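Local coordinates for protein RNA-dependent RNA Polymerase (Bombyx mori cytoplasmic polyhedrosis virus, PDB 6TZ0) that transcribes and replicates the double-stranded RNA genome of a cypovirus as its RNA-directed RNA polymerase, at residues A[903-913]-A[1001-1011]; A[793-801]-A[990-998]. All coordinates share one frame; numbering follows the deposited sequence.

Contact 1: A[903-913]-A[1001-1011]; sequences TGALLLIDLNI and VIVAKTRDYKI
The ring of Tyr-1009 lies on Leu-907 between Thr-903 and Asp-910, which stand about one helical turn to either end of it along helix 902-911. Leu-907 is the bump beneath it: its CD1 makes a CH-pi contact over one face, 3.8 Å from the ring centroid and 21° off the normal, while its CB lies over the same face nearer the hydroxyl end, 3.6 Å from CE2 of Tyr-1009. The rim of the hollow is polar. Thr-903 OG1 sits at the ring edge, 3.2 Å from CD2 of Tyr-1009, and Asp-910 OD2 lies at the edge near the hydroxyl end, with the carboxylate turned 44° from the ring plane. Tyr-1009 holds its CG anti to the backbone N (chi1 -167°), which sends the ring across the helix and brings OH to 3.2 Å from the carbonyl O of Leu-906. In the C-terminal region of this reoviral polymerase, the contact joins helix 902-911 to the end of helix 996-1004 and the loop that follows it. That loop bends round Leu-907, whose CD1 also fits beside CG2 of Thr-1006 and the carbonyl of Lys-1005. Farther along, Leu-911 pushes its two methyls into the end of helix 996-1004: CD1 meets CD1 of Ile-1002 at 3.7 Å, and CD2 enters the notch between CG2 of Val-1001 and CG of Lys-1005. Ile-913 CD1 closes on the same Ile-1002 methyl from the turn after the helix, and Asn-807 and Leu-808 of helix 801-808 also pack on Ile-1002. Beyond the tyrosine, Ile-1011 packs on the N-terminal part of helix 902-911, its CG2 3.7 Å from CD1 of Leu-906 and its CD1 against CB of Thr-903; the Leu-906 and Ile-1011 side chains cross at about a right angle.

Contact 2: A[793-801]-A[990-998]; sequences TLSVDNKLY and QSKRVSSRL
Val-796 and Val-994 meet through single branches, CG1 to CG1 at 3.7 Å, with their side chains set obliquely to each other. Val-994 has CG1 between its backbone N and carbonyl carbon (chi1 65°), and that branch also rests close to CA of Val-796. One residue before Val-796, Ser-795 turns its hydroxyl to segment 990-998: OG gives a weak hydrogen bond to the carbonyl O of Lys-992 at 2.8 Å and lies 3.3 Å from CB of Arg-993. The carbonyl O of Ser-795 takes a long, weak bond from the backbone N of Val-994, and a CA-H...O contact from Arg-993 CA at 3.2 Å. Segment 990-998 thus runs beside the end of strand 791-795, an outermost strand of a three-stranded antiparallel sheet; the Val-796 side chain packs on Met-828 of the neighbouring strand, 827-831. Leu-794 reaches in from the strand with CD1, 3.5 Å from the carbonyl O of Lys-992. After the strand, the chain makes a type I turn from Asn-798 to Tyr-801, entered through Asp-797, whose OD1 accepts a hydrogen bond from the backbone N-H of Asn-798, met from above the carboxylate plane. The turn carries Leu-800 to the start of helix 996-1004, where its CD2 rests on the backbone, 3.6 Å from C of Ser-995 and 3.8 Å from N of Ser-996.

How the contacts relate
Helix 996-1004 serves both contacts: contact 2 engages its beginning, contact 1 its last turn and the loop beyond. The contact centres lie about 17 Å apart, and their segments alternate along the chain: 793-801 packs on 990-998, and 903-913 on 1001-1011. They also touch directly: CG2 of Ile-913 packs 3.9 Å from CD2 of Leu-794, and the carbonyl O of Leu-911 lies 4.2 Å from CD2 of Leu-998. Contact 1 lies away from the known nucleotide- and metal-binding residues. Contact 2 is nearer one, the Leu-794 side chain being about 11 Å from that of Arg-791, an ATP-binding residue without bound nucleotide here.

Contact 1: A[903-913]-A[1001-1011]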
# COMPACT_ATOMS: atom_id res chain seq x y z
N THR A 903 -30.59 -28.78 -19.06
CA THR A 903 -30.62 -29.81 -18.03
C THR A 903 -29.24 -30.41 -17.79
O THR A 903 -28.94 -30.81 -16.66
CB THR A 903 -31.64 -30.88 -18.41
OG1 THR A 903 -31.65 -31.91 -17.41
CG2 THR A 903 -31.35 -31.48 -19.76
N GLY A 904 -28.37 -30.42 -18.80
CA GLY A 904 -27.00 -30.82 -18.57
C GLY A 904 -26.24 -29.81 -17.73
O GLY A 904 -25.44 -30.19 -16.87
N ALA A 905 -26.51 -28.53 -17.95
CA ALA A 905 -25.88 -27.48 -17.15
C ALA A 905 -26.36 -27.53 -15.71
O ALA A 905 -25.56 -27.36 -14.77
CB ALA A 905 -26.17 -26.12 -17.76
N LEU A 906 -27.65 -27.79 -15.50
CA LEU A 906 -28.17 -27.87 -14.14
C LEU A 906 -27.73 -29.14 -13.44
O LEU A 906 -27.46 -29.12 -12.24
CB LEU A 906 -29.69 -27.74 -14.16
CG LEU A 906 -30.11 -26.33 -14.57
CD1 LEU A 906 -31.61 -26.24 -14.78
CD2 LEU A 906 -29.66 -25.33 -13.53
N LEU A 907 -27.60 -30.25 -14.18
CA LEU A 907 -27.03 -31.47 -13.64
C LEU A 907 -25.56 -31.28 -13.27
O LEU A 907 -25.10 -31.80 -12.25
CB LEU A 907 -27.21 -32.59 -14.66
CG LEU A 907 -26.85 -34.06 -14.43
CD1 LEU A 907 -27.87 -34.91 -15.14
CD2 LEU A 907 -25.50 -34.34 -15.05
N LEU A 908 -24.83 -30.51 -14.08
CA LEU A 908 -23.43 -30.23 -13.79
C LEU A 908 -23.27 -29.37 -12.55
O LEU A 908 -22.41 -29.64 -11.71
CB LEU A 908 -22.79 -29.57 -15.02
CG LEU A 908 -21.33 -29.15 -15.05
CD1 LEU A 908 -20.78 -29.41 -16.42
CD2 LEU A 908 -21.22 -27.66 -14.76
N ILE A 909 -24.08 -28.31 -12.42
CA ILE A 909 -23.97 -27.46 -11.23
C ILE A 909 -24.55 -28.17 -10.00
O ILE A 909 -24.16 -27.85 -8.87
CB ILE A 909 -24.63 -26.09 -11.51
CG1 ILE A 909 -24.21 -25.06 -10.46
CG2 ILE A 909 -26.13 -26.17 -11.53
CD1 ILE A 909 -22.73 -24.79 -10.44
N ASP A 910 -25.42 -29.17 -10.20
CA ASP A 910 -25.93 -29.95 -9.08
C ASP A 910 -24.89 -30.95 -8.58
O ASP A 910 -24.73 -31.12 -7.37
CB ASP A 910 -27.20 -30.68 -9.52
CG ASP A 910 -28.01 -31.22 -8.35
OD1 ASP A 910 -27.64 -30.98 -7.18
OD2 ASP A 910 -29.02 -31.90 -8.61
N LEU A 911 -24.17 -31.60 -9.49
CA LEU A 911 -23.25 -32.66 -9.10
C LEU A 911 -21.89 -32.17 -8.64
O LEU A 911 -21.08 -33.00 -8.21
CB LEU A 911 -23.07 -33.66 -10.24
CG LEU A 911 -24.31 -34.51 -10.52
CD1 LEU A 911 -24.09 -35.33 -11.76
CD2 LEU A 911 -24.61 -35.40 -9.33
N ASN A 912 -21.63 -30.86 -8.73
CA ASN A 912 -20.40 -30.22 -8.24
C ASN A 912 -19.14 -30.80 -8.89
O ASN A 912 -18.10 -30.94 -8.24
CB ASN A 912 -20.29 -30.30 -6.71
CG ASN A 912 -21.33 -29.45 -6.01
OD1 ASN A 912 -22.26 -29.96 -5.40
ND2 ASN A 912 -21.15 -28.14 -6.08
N ILE A 913 -19.24 -31.13 -10.17
CA ILE A 913 -18.10 -31.70 -10.88
C ILE A 913 -17.03 -30.63 -11.12
O ILE A 913 -15.83 -30.91 -11.02
CB ILE A 913 -18.58 -32.36 -12.19
CG1 ILE A 913 -19.50 -33.53 -11.85
CG2 ILE A 913 -17.42 -32.86 -13.04
CD1 ILE A 913 -20.21 -34.12 -13.04
N VAL A 1001 -23.65 -41.05 -7.27
CA VAL A 1001 -24.60 -40.02 -7.65
C VAL A 1001 -24.52 -39.68 -9.14
O VAL A 1001 -25.51 -39.19 -9.69
CB VAL A 1001 -24.47 -38.75 -6.79
CG1 VAL A 1001 -24.70 -39.09 -5.32
CG2 VAL A 1001 -23.14 -38.05 -6.99
N ILE A 1002 -23.39 -39.97 -9.81
CA ILE A 1002 -23.36 -39.93 -11.27
C ILE A 1002 -24.37 -40.93 -11.85
O ILE A 1002 -25.13 -40.61 -12.76
CB ILE A 1002 -21.94 -40.21 -11.81
CG1 ILE A 1002 -20.96 -39.11 -11.41
CG2 ILE A 1002 -21.95 -40.32 -13.33
CD1 ILE A 1002 -21.30 -37.76 -11.93
N VAL A 1003 -24.41 -42.14 -11.29
CA VAL A 1003 -25.35 -43.15 -11.77
C VAL A 1003 -26.78 -42.79 -11.38
O VAL A 1003 -27.71 -42.93 -12.18
CB VAL A 1003 -24.94 -44.54 -11.24
CG1 VAL A 1003 -25.99 -45.59 -11.57
CG2 VAL A 1003 -23.61 -44.95 -11.84
N ALA A 1004 -26.97 -42.27 -10.17
CA ALA A 1004 -28.31 -42.04 -9.66
C ALA A 1004 -28.98 -40.84 -10.31
O ALA A 1004 -30.16 -40.91 -10.68
CB ALA A 1004 -28.27 -41.88 -8.14
N LYS A 1005 -28.26 -39.73 -10.47
CA LYS A 1005 -28.86 -38.49 -10.95
C LYS A 1005 -28.95 -38.40 -12.46
O LYS A 1005 -29.44 -37.38 -12.97
CB LYS A 1005 -28.07 -37.29 -10.41
CG LYS A 1005 -28.06 -37.16 -8.90
CD LYS A 1005 -29.44 -36.80 -8.38
CE LYS A 1005 -29.46 -36.67 -6.87
NZ LYS A 1005 -28.68 -35.49 -6.40
N THR A 1006 -28.51 -39.41 -13.21
CA THR A 1006 -28.49 -39.32 -14.67
C THR A 1006 -29.38 -40.36 -15.33
O THR A 1006 -29.13 -40.75 -16.47
CB THR A 1006 -27.07 -39.42 -15.21
OG1 THR A 1006 -26.47 -40.65 -14.76
CG2 THR A 1006 -26.22 -38.24 -14.77
N ARG A 1007 -30.42 -40.83 -14.64
CA ARG A 1007 -31.35 -41.75 -15.29
C ARG A 1007 -32.37 -41.00 -16.13
O ARG A 1007 -32.41 -41.15 -17.36
CB ARG A 1007 -32.04 -42.62 -14.24
CG ARG A 1007 -31.10 -43.60 -13.56
CD ARG A 1007 -31.83 -44.43 -12.52
NE ARG A 1007 -32.86 -45.27 -13.13
CZ ARG A 1007 -32.63 -46.49 -13.62
NH1 ARG A 1007 -33.63 -47.19 -14.15
NH2 ARG A 1007 -31.42 -47.01 -13.58
N ASP A 1008 -33.19 -40.17 -15.50
CA ASP A 1008 -34.11 -39.28 -16.19
C ASP A 1008 -33.75 -37.82 -15.99
O ASP A 1008 -33.57 -37.08 -16.96
CB ASP A 1008 -35.55 -39.53 -15.73
CG ASP A 1008 -36.09 -40.87 -16.18
OD1 ASP A 1008 -35.64 -41.37 -17.23
OD2 ASP A 1008 -36.96 -41.42 -15.48
N TYR A 1009 -33.62 -37.41 -14.72
CA TYR A 1009 -33.21 -36.07 -14.29
C TYR A 1009 -34.16 -35.00 -14.84
O TYR A 1009 -33.85 -34.25 -15.77
CB TYR A 1009 -31.76 -35.75 -14.65
CG TYR A 1009 -31.26 -34.52 -13.93
CD1 TYR A 1009 -30.97 -34.56 -12.58
CD2 TYR A 1009 -31.11 -33.31 -14.60
CE1 TYR A 1009 -30.52 -33.44 -11.91
CE2 TYR A 1009 -30.68 -32.18 -13.94
CZ TYR A 1009 -30.38 -32.25 -12.59
OH TYR A 1009 -29.94 -31.14 -11.92
N LYS A 1010 -35.37 -35.01 -14.29
CA LYS A 1010 -36.19 -33.81 -14.38
C LYS A 1010 -35.55 -32.70 -13.56
O LYS A 1010 -34.90 -32.95 -12.54
CB LYS A 1010 -37.61 -34.08 -13.89
CG LYS A 1010 -38.57 -34.60 -14.95
CD LYS A 1010 -38.40 -36.08 -15.23
CE LYS A 1010 -38.89 -36.91 -14.06
NZ LYS A 1010 -38.84 -38.37 -14.35
N ILE A 1011 -35.73 -31.47 -14.01
CA ILE A 1011 -35.22 -30.31 -13.27
C ILE A 1011 -36.16 -30.04 -12.09
O ILE A 1011 -37.38 -29.95 -12.29
CB ILE A 1011 -35.12 -29.10 -14.18
CG1 ILE A 1011 -34.14 -29.38 -15.32
CG2 ILE A 1011 -34.66 -27.89 -13.40
CD1 ILE A 1011 -34.20 -28.38 -16.45

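Contact 2: A[793-801]-A[990-998]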
# COMPACT_ATOMS: atom_id res chain seq x y z
N THR A 793 -10.92 -30.64 -17.64
CA THR A 793 -10.36 -31.98 -17.62
C THR A 793 -10.37 -32.49 -16.19
O THR A 793 -10.02 -31.76 -15.26
CB THR A 793 -8.93 -32.00 -18.17
OG1 THR A 793 -8.10 -31.16 -17.36
CG2 THR A 793 -8.92 -31.49 -19.60
N LEU A 794 -10.76 -33.75 -16.02
CA LEU A 794 -10.87 -34.32 -14.69
C LEU A 794 -10.37 -35.76 -14.72
O LEU A 794 -10.73 -36.53 -15.61
CB LEU A 794 -12.31 -34.25 -14.18
CG LEU A 794 -12.53 -34.72 -12.75
CD1 LEU A 794 -11.68 -33.91 -11.80
CD2 LEU A 794 -14.00 -34.60 -12.38
N SER A 795 -9.55 -36.11 -13.73
CA SER A 795 -9.02 -37.46 -13.62
C SER A 795 -10.12 -38.40 -13.16
O SER A 795 -10.85 -38.10 -12.21
CB SER A 795 -7.84 -37.50 -12.66
OG SER A 795 -8.22 -37.10 -11.36
N VAL A 796 -10.27 -39.52 -13.86
CA VAL A 796 -11.34 -40.47 -13.60
C VAL A 796 -10.73 -41.86 -13.47
O VAL A 796 -9.72 -42.18 -14.11
CB VAL A 796 -12.42 -40.43 -14.71
CG1 VAL A 796 -13.17 -39.10 -14.68
CG2 VAL A 796 -11.78 -40.57 -16.06
N ASP A 797 -11.35 -42.69 -12.64
CA ASP A 797 -10.79 -43.99 -12.30
C ASP A 797 -10.99 -44.98 -13.44
O ASP A 797 -11.92 -44.85 -14.24
CB ASP A 797 -11.42 -44.51 -11.01
CG ASP A 797 -10.62 -45.62 -10.36
OD1 ASP A 797 -9.57 -46.01 -10.90
OD2 ASP A 797 -11.04 -46.10 -9.28
N ASN A 798 -10.10 -45.98 -13.52
CA ASN A 798 -10.08 -46.88 -14.66
C ASN A 798 -11.22 -47.89 -14.63
O ASN A 798 -11.84 -48.16 -15.66
CB ASN A 798 -8.75 -47.63 -14.73
CG ASN A 798 -7.62 -46.74 -15.14
OD1 ASN A 798 -7.78 -45.89 -16.01
ND2 ASN A 798 -6.46 -46.93 -14.52
N LYS A 799 -11.49 -48.47 -13.46
CA LYS A 799 -12.63 -49.38 -13.34
C LYS A 799 -13.94 -48.61 -13.45
O LYS A 799 -14.95 -49.16 -13.91
CB LYS A 799 -12.54 -50.15 -12.02
CG LYS A 799 -13.60 -51.22 -11.83
CD LYS A 799 -13.43 -52.33 -12.85
CE LYS A 799 -14.44 -53.44 -12.64
NZ LYS A 799 -15.83 -52.98 -12.92
N LEU A 800 -13.93 -47.33 -13.08
CA LEU A 800 -15.09 -46.46 -13.09
C LEU A 800 -15.13 -45.56 -14.33
O LEU A 800 -15.84 -44.55 -14.32
CB LEU A 800 -15.10 -45.61 -11.81
CG LEU A 800 -15.61 -46.16 -10.47
CD1 LEU A 800 -14.78 -47.28 -9.88
CD2 LEU A 800 -15.64 -45.03 -9.48
N TYR A 801 -14.41 -45.92 -15.39
CA TYR A 801 -14.25 -45.05 -16.55
C TYR A 801 -15.48 -45.11 -17.47
O TYR A 801 -16.09 -44.08 -17.78
CB TYR A 801 -13.00 -45.46 -17.33
CG TYR A 801 -12.60 -44.52 -18.45
CD1 TYR A 801 -11.85 -43.39 -18.19
CD2 TYR A 801 -12.98 -44.76 -19.76
CE1 TYR A 801 -11.48 -42.52 -19.19
CE2 TYR A 801 -12.61 -43.90 -20.78
CZ TYR A 801 -11.86 -42.78 -20.49
OH TYR A 801 -11.49 -41.92 -21.49
N GLN A 990 -2.44 -31.18 -4.67
CA GLN A 990 -3.25 -32.39 -4.63
C GLN A 990 -4.39 -32.27 -5.63
O GLN A 990 -5.20 -31.34 -5.54
CB GLN A 990 -3.80 -32.62 -3.22
CG GLN A 990 -4.64 -33.88 -3.10
CD GLN A 990 -5.17 -34.08 -1.70
OE1 GLN A 990 -4.93 -33.26 -0.81
NE2 GLN A 990 -5.90 -35.17 -1.49
N SER A 991 -4.44 -33.20 -6.57
CA SER A 991 -5.53 -33.25 -7.54
C SER A 991 -6.68 -34.09 -7.00
O SER A 991 -6.56 -34.78 -5.98
CB SER A 991 -5.03 -33.81 -8.87
OG SER A 991 -6.10 -33.90 -9.80
N LYS A 992 -7.81 -34.02 -7.70
CA LYS A 992 -9.02 -34.71 -7.27
C LYS A 992 -9.56 -35.56 -8.41
O LYS A 992 -9.36 -35.25 -9.59
CB LYS A 992 -10.08 -33.71 -6.80
CG LYS A 992 -9.69 -33.01 -5.51
CD LYS A 992 -10.73 -32.02 -5.06
CE LYS A 992 -10.37 -31.46 -3.69
NZ LYS A 992 -9.11 -30.65 -3.74
N ARG A 993 -10.25 -36.64 -8.05
CA ARG A 993 -10.76 -37.60 -9.01
C ARG A 993 -12.17 -38.03 -8.60
O ARG A 993 -12.65 -37.72 -7.51
CB ARG A 993 -9.85 -38.84 -9.12
CG ARG A 993 -9.91 -39.79 -7.93
CD ARG A 993 -8.85 -39.48 -6.90
NE ARG A 993 -8.79 -40.50 -5.85
CZ ARG A 993 -7.92 -41.50 -5.83
NH1 ARG A 993 -7.04 -41.64 -6.80
NH2 ARG A 993 -7.94 -42.38 -4.83
N VAL A 994 -12.82 -38.77 -9.50
CA VAL A 994 -14.10 -39.40 -9.17
C VAL A 994 -13.82 -40.75 -8.53
O VAL A 994 -12.88 -41.47 -8.91
CB VAL A 994 -15.01 -39.50 -10.42
CG1 VAL A 994 -14.44 -40.41 -11.48
CG2 VAL A 994 -16.42 -39.95 -10.05
N SER A 995 -14.58 -41.06 -7.49
CA SER A 995 -14.52 -42.36 -6.84
C SER A 995 -15.94 -42.87 -6.67
O SER A 995 -16.87 -42.29 -7.25
CB SER A 995 -13.78 -42.29 -5.50
OG SER A 995 -12.42 -41.94 -5.69
N SER A 996 -16.12 -43.93 -5.88
CA SER A 996 -17.42 -44.59 -5.78
C SER A 996 -18.47 -43.70 -5.12
O SER A 996 -19.65 -43.78 -5.46
CB SER A 996 -17.27 -45.90 -4.99
OG SER A 996 -16.40 -46.80 -5.67
N ARG A 997 -18.04 -42.83 -4.20
CA ARG A 997 -18.96 -41.90 -3.56
C ARG A 997 -19.52 -40.89 -4.55
O ARG A 997 -20.69 -40.51 -4.46
CB ARG A 997 -18.25 -41.17 -2.41
CG ARG A 997 -19.15 -40.26 -1.59
CD ARG A 997 -18.38 -39.58 -0.47
NE ARG A 997 -17.92 -40.52 0.55
CZ ARG A 997 -18.65 -40.93 1.58
NH1 ARG A 997 -18.15 -41.79 2.45
NH2 ARG A 997 -19.89 -40.48 1.73
N LEU A 998 -18.72 -40.48 -5.53
CA LEU A 998 -19.22 -39.55 -6.54
C LEU A 998 -19.83 -40.31 -7.71
O LEU A 998 -20.80 -39.83 -8.31
CB LEU A 998 -18.10 -38.62 -6.98
CG LEU A 998 -18.41 -37.23 -7.58
CD1 LEU A 998 -18.81 -37.24 -9.04
CD2 LEU A 998 -19.49 -36.56 -6.75